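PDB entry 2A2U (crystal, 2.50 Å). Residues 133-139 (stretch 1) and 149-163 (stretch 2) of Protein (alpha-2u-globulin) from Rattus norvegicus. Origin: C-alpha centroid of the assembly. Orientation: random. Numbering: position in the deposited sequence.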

# COMPACT_ATOMS: atom_id res chain seq x y z
N PHE A 133 21.94 6.53 -5.11
CA PHE A 133 22.25 7.92 -5.44
C PHE A 133 21.67 8.85 -4.40
O PHE A 133 20.67 8.53 -3.76
CB PHE A 133 21.82 8.31 -6.87
CG PHE A 133 20.33 8.52 -7.05
CD1 PHE A 133 19.75 9.75 -6.73
CD2 PHE A 133 19.53 7.52 -7.59
CE1 PHE A 133 18.38 9.96 -6.93
CE2 PHE A 133 18.17 7.73 -7.80
CZ PHE A 133 17.60 8.95 -7.47
N GLN A 134 22.37 9.95 -4.16
CA GLN A 134 21.94 10.96 -3.21
C GLN A 134 21.06 11.99 -3.88
O GLN A 134 21.18 12.26 -5.08
CB GLN A 134 23.14 11.67 -2.61
CG GLN A 134 23.95 10.86 -1.64
CD GLN A 134 24.96 11.71 -0.93
OE1 GLN A 134 24.61 12.71 -0.30
NE2 GLN A 134 26.23 11.35 -1.04
N LEU A 135 20.18 12.58 -3.08
CA LEU A 135 19.26 13.62 -3.54
C LEU A 135 19.06 14.59 -2.39
O LEU A 135 18.86 14.16 -1.26
CB LEU A 135 17.92 13.03 -3.92
CG LEU A 135 16.92 14.12 -4.30
CD1 LEU A 135 17.26 14.64 -5.67
CD2 LEU A 135 15.54 13.57 -4.31
N MET A 136 19.13 15.89 -2.66
CA MET A 136 18.92 16.89 -1.63
C MET A 136 17.94 17.93 -2.11
O MET A 136 18.02 18.39 -3.24
CB MET A 136 20.24 17.52 -1.20
CG MET A 136 20.93 16.70 -0.16
SD MET A 136 22.45 17.40 0.40
CE MET A 136 21.87 18.72 1.40
N VAL A 137 16.96 18.25 -1.27
CA VAL A 137 15.96 19.23 -1.66
C VAL A 137 15.74 20.30 -0.61
O VAL A 137 15.91 20.07 0.59
CB VAL A 137 14.60 18.57 -1.98
CG1 VAL A 137 14.70 17.75 -3.23
CG2 VAL A 137 14.18 17.69 -0.84
N LEU A 138 15.39 21.49 -1.10
CA LEU A 138 15.09 22.63 -0.26
C LEU A 138 13.64 23.01 -0.53
O LEU A 138 13.27 23.21 -1.69
CB LEU A 138 16.00 23.82 -0.60
CG LEU A 138 15.70 25.16 0.07
CD1 LEU A 138 15.81 25.01 1.57
CD2 LEU A 138 16.66 26.22 -0.42
N TYR A 139 12.82 23.00 0.51
CA TYR A 139 11.41 23.38 0.40
C TYR A 139 11.21 24.67 1.16
O TYR A 139 11.83 24.88 2.20
CB TYR A 139 10.50 22.32 1.02
CG TYR A 139 10.46 21.04 0.26
CD1 TYR A 139 10.59 21.03 -1.12
CD2 TYR A 139 10.29 19.82 0.92
CE1 TYR A 139 10.56 19.85 -1.83
CE2 TYR A 139 10.26 18.63 0.22
CZ TYR A 139 10.39 18.66 -1.15
OH TYR A 139 10.37 17.49 -1.87
N ILE A 149 19.28 31.64 1.90
CA ILE A 149 18.86 30.27 2.19
C ILE A 149 19.38 29.37 1.08
O ILE A 149 19.88 28.27 1.35
CB ILE A 149 17.32 30.14 2.26
CG1 ILE A 149 16.73 31.19 3.19
CG2 ILE A 149 16.95 28.76 2.76
CD1 ILE A 149 17.31 31.15 4.58
N LYS A 150 19.30 29.85 -0.15
CA LYS A 150 19.75 29.07 -1.28
C LYS A 150 21.26 28.83 -1.28
O LYS A 150 21.72 27.84 -1.84
CB LYS A 150 19.31 29.71 -2.59
CG LYS A 150 17.82 29.85 -2.71
CD LYS A 150 17.46 30.28 -4.11
CE LYS A 150 16.00 30.65 -4.22
NZ LYS A 150 15.66 31.06 -5.61
N GLU A 151 22.02 29.72 -0.66
CA GLU A 151 23.47 29.58 -0.60
C GLU A 151 23.85 28.51 0.41
O GLU A 151 24.67 27.65 0.13
CB GLU A 151 24.14 30.89 -0.19
CG GLU A 151 25.11 31.45 -1.21
CD GLU A 151 26.27 30.52 -1.52
OE1 GLU A 151 26.76 29.81 -0.62
OE2 GLU A 151 26.71 30.53 -2.69
N LYS A 152 23.27 28.62 1.61
CA LYS A 152 23.50 27.66 2.69
C LYS A 152 23.23 26.25 2.17
O LYS A 152 23.96 25.31 2.48
CB LYS A 152 22.58 27.98 3.87
CG LYS A 152 22.38 26.82 4.84
CD LYS A 152 21.42 27.18 5.97
CE LYS A 152 22.06 28.18 6.93
NZ LYS A 152 21.19 28.59 8.08
N PHE A 153 22.18 26.13 1.37
CA PHE A 153 21.80 24.85 0.80
C PHE A 153 22.82 24.42 -0.23
O PHE A 153 23.22 23.26 -0.26
CB PHE A 153 20.40 24.95 0.17
CG PHE A 153 19.95 23.69 -0.52
CD1 PHE A 153 19.59 22.57 0.21
CD2 PHE A 153 19.93 23.63 -1.91
CE1 PHE A 153 19.20 21.40 -0.43
CE2 PHE A 153 19.54 22.46 -2.55
CZ PHE A 153 19.19 21.35 -1.81
N ALA A 154 23.25 25.36 -1.08
CA ALA A 154 24.24 25.07 -2.11
C ALA A 154 25.51 24.51 -1.48
O ALA A 154 26.16 23.64 -2.05
CB ALA A 154 24.56 26.32 -2.90
N LYS A 155 25.84 25.00 -0.29
CA LYS A 155 27.01 24.55 0.44
C LYS A 155 26.84 23.12 0.96
O LYS A 155 27.72 22.29 0.78
CB LYS A 155 27.32 25.50 1.60
CG LYS A 155 27.90 26.83 1.14
CD LYS A 155 28.12 27.77 2.32
CE LYS A 155 28.76 29.08 1.87
NZ LYS A 155 28.77 30.09 2.96
N LEU A 156 25.71 22.84 1.61
CA LEU A 156 25.45 21.51 2.13
C LEU A 156 25.52 20.47 1.01
O LEU A 156 25.99 19.37 1.22
CB LEU A 156 24.08 21.44 2.79
CG LEU A 156 23.87 22.27 4.04
CD1 LEU A 156 22.45 22.08 4.55
CD2 LEU A 156 24.86 21.85 5.09
N CYS A 157 25.07 20.84 -0.18
CA CYS A 157 25.11 19.93 -1.31
C CYS A 157 26.55 19.56 -1.58
O CYS A 157 26.88 18.39 -1.75
CB CYS A 157 24.52 20.57 -2.55
SG CYS A 157 22.76 20.77 -2.45
N GLU A 158 27.41 20.56 -1.58
CA GLU A 158 28.83 20.35 -1.82
C GLU A 158 29.44 19.53 -0.69
O GLU A 158 30.28 18.66 -0.93
CB GLU A 158 29.55 21.68 -1.94
CG GLU A 158 28.98 22.57 -3.03
CD GLU A 158 29.96 23.61 -3.49
OE1 GLU A 158 30.69 24.18 -2.64
OE2 GLU A 158 30.02 23.86 -4.70
N ALA A 159 28.98 19.78 0.53
CA ALA A 159 29.46 19.05 1.69
C ALA A 159 29.01 17.58 1.63
O ALA A 159 29.40 16.77 2.47
CB ALA A 159 28.94 19.70 2.96
N HIS A 160 28.17 17.26 0.65
CA HIS A 160 27.67 15.91 0.46
C HIS A 160 28.03 15.36 -0.91
O HIS A 160 27.32 14.53 -1.47
CB HIS A 160 26.15 15.87 0.67
CG HIS A 160 25.74 16.07 2.09
ND1 HIS A 160 25.51 15.01 2.94
CD2 HIS A 160 25.55 17.19 2.82
CE1 HIS A 160 25.20 15.48 4.14
NE2 HIS A 160 25.22 16.80 4.09
N GLY A 161 29.12 15.87 -1.47
CA GLY A 161 29.57 15.41 -2.76
C GLY A 161 28.81 15.84 -3.99
O GLY A 161 29.20 15.45 -5.09
N ILE A 162 27.74 16.61 -3.85
CA ILE A 162 27.00 17.05 -5.02
C ILE A 162 27.57 18.38 -5.52
O ILE A 162 27.64 19.35 -4.77
CB ILE A 162 25.49 17.17 -4.74
CG1 ILE A 162 24.95 15.81 -4.25
CG2 ILE A 162 24.75 17.56 -6.01
CD1 ILE A 162 23.70 15.90 -3.42
N THR A 163 28.03 18.38 -6.77
CA THR A 163 28.64 19.55 -7.39
C THR A 163 27.63 20.65 -7.71
O THR A 163 26.45 20.36 -7.95
CB THR A 163 29.40 19.17 -8.68
OG1 THR A 163 28.47 18.78 -9.70
CG2 THR A 163 30.34 18.01 -8.43

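Strand 133-139 and helix 149-158 run antiparallel, their axes 170° apart in direction and 9.6 Å apart at closest approach, so that Leu138, Met136 and Gln134 are met in turn as the chain proceeds along stretch 2. Strand alternation points these three toward stretch 2 and turns Leu135 and Val137 away. Ile149 opens the contact, its CG2 lying 4.1 Å from Leu138 CD2; Leu138 CD2 is also 4.3 Å from Lys150 CA, while the lysine side chain leads away. One turn on, Phe153 (chi1 t) lays its ring against the strand. Leu138 CB sits over one face, 3.8 Å from the ring centroid and 9° off the normal, a CH-pi contact, while Met136 O approaches the edge, 3.5 Å from Phe153 CZ. Met136, the most extensively covered residue, reaches across to the helix: its CE packs 3.8 Å from Leu156 CB, and its SD lies 4.0 Å from Cys157 CA. Beyond, Cys157 O accepts backbone hydrogen bonds from His160 N and Ile162 N (both 2.9 Å), and a type I turn from Glu158 to Gly161 redirects the chain. Gly161, at phi 74°, suits this bend. Ile162 then points back toward the strand, its CD1 4.3 Å from both Met136 SD and Gln134 CB. No clear hydrogen bond links the stretches; apolar packing dominates.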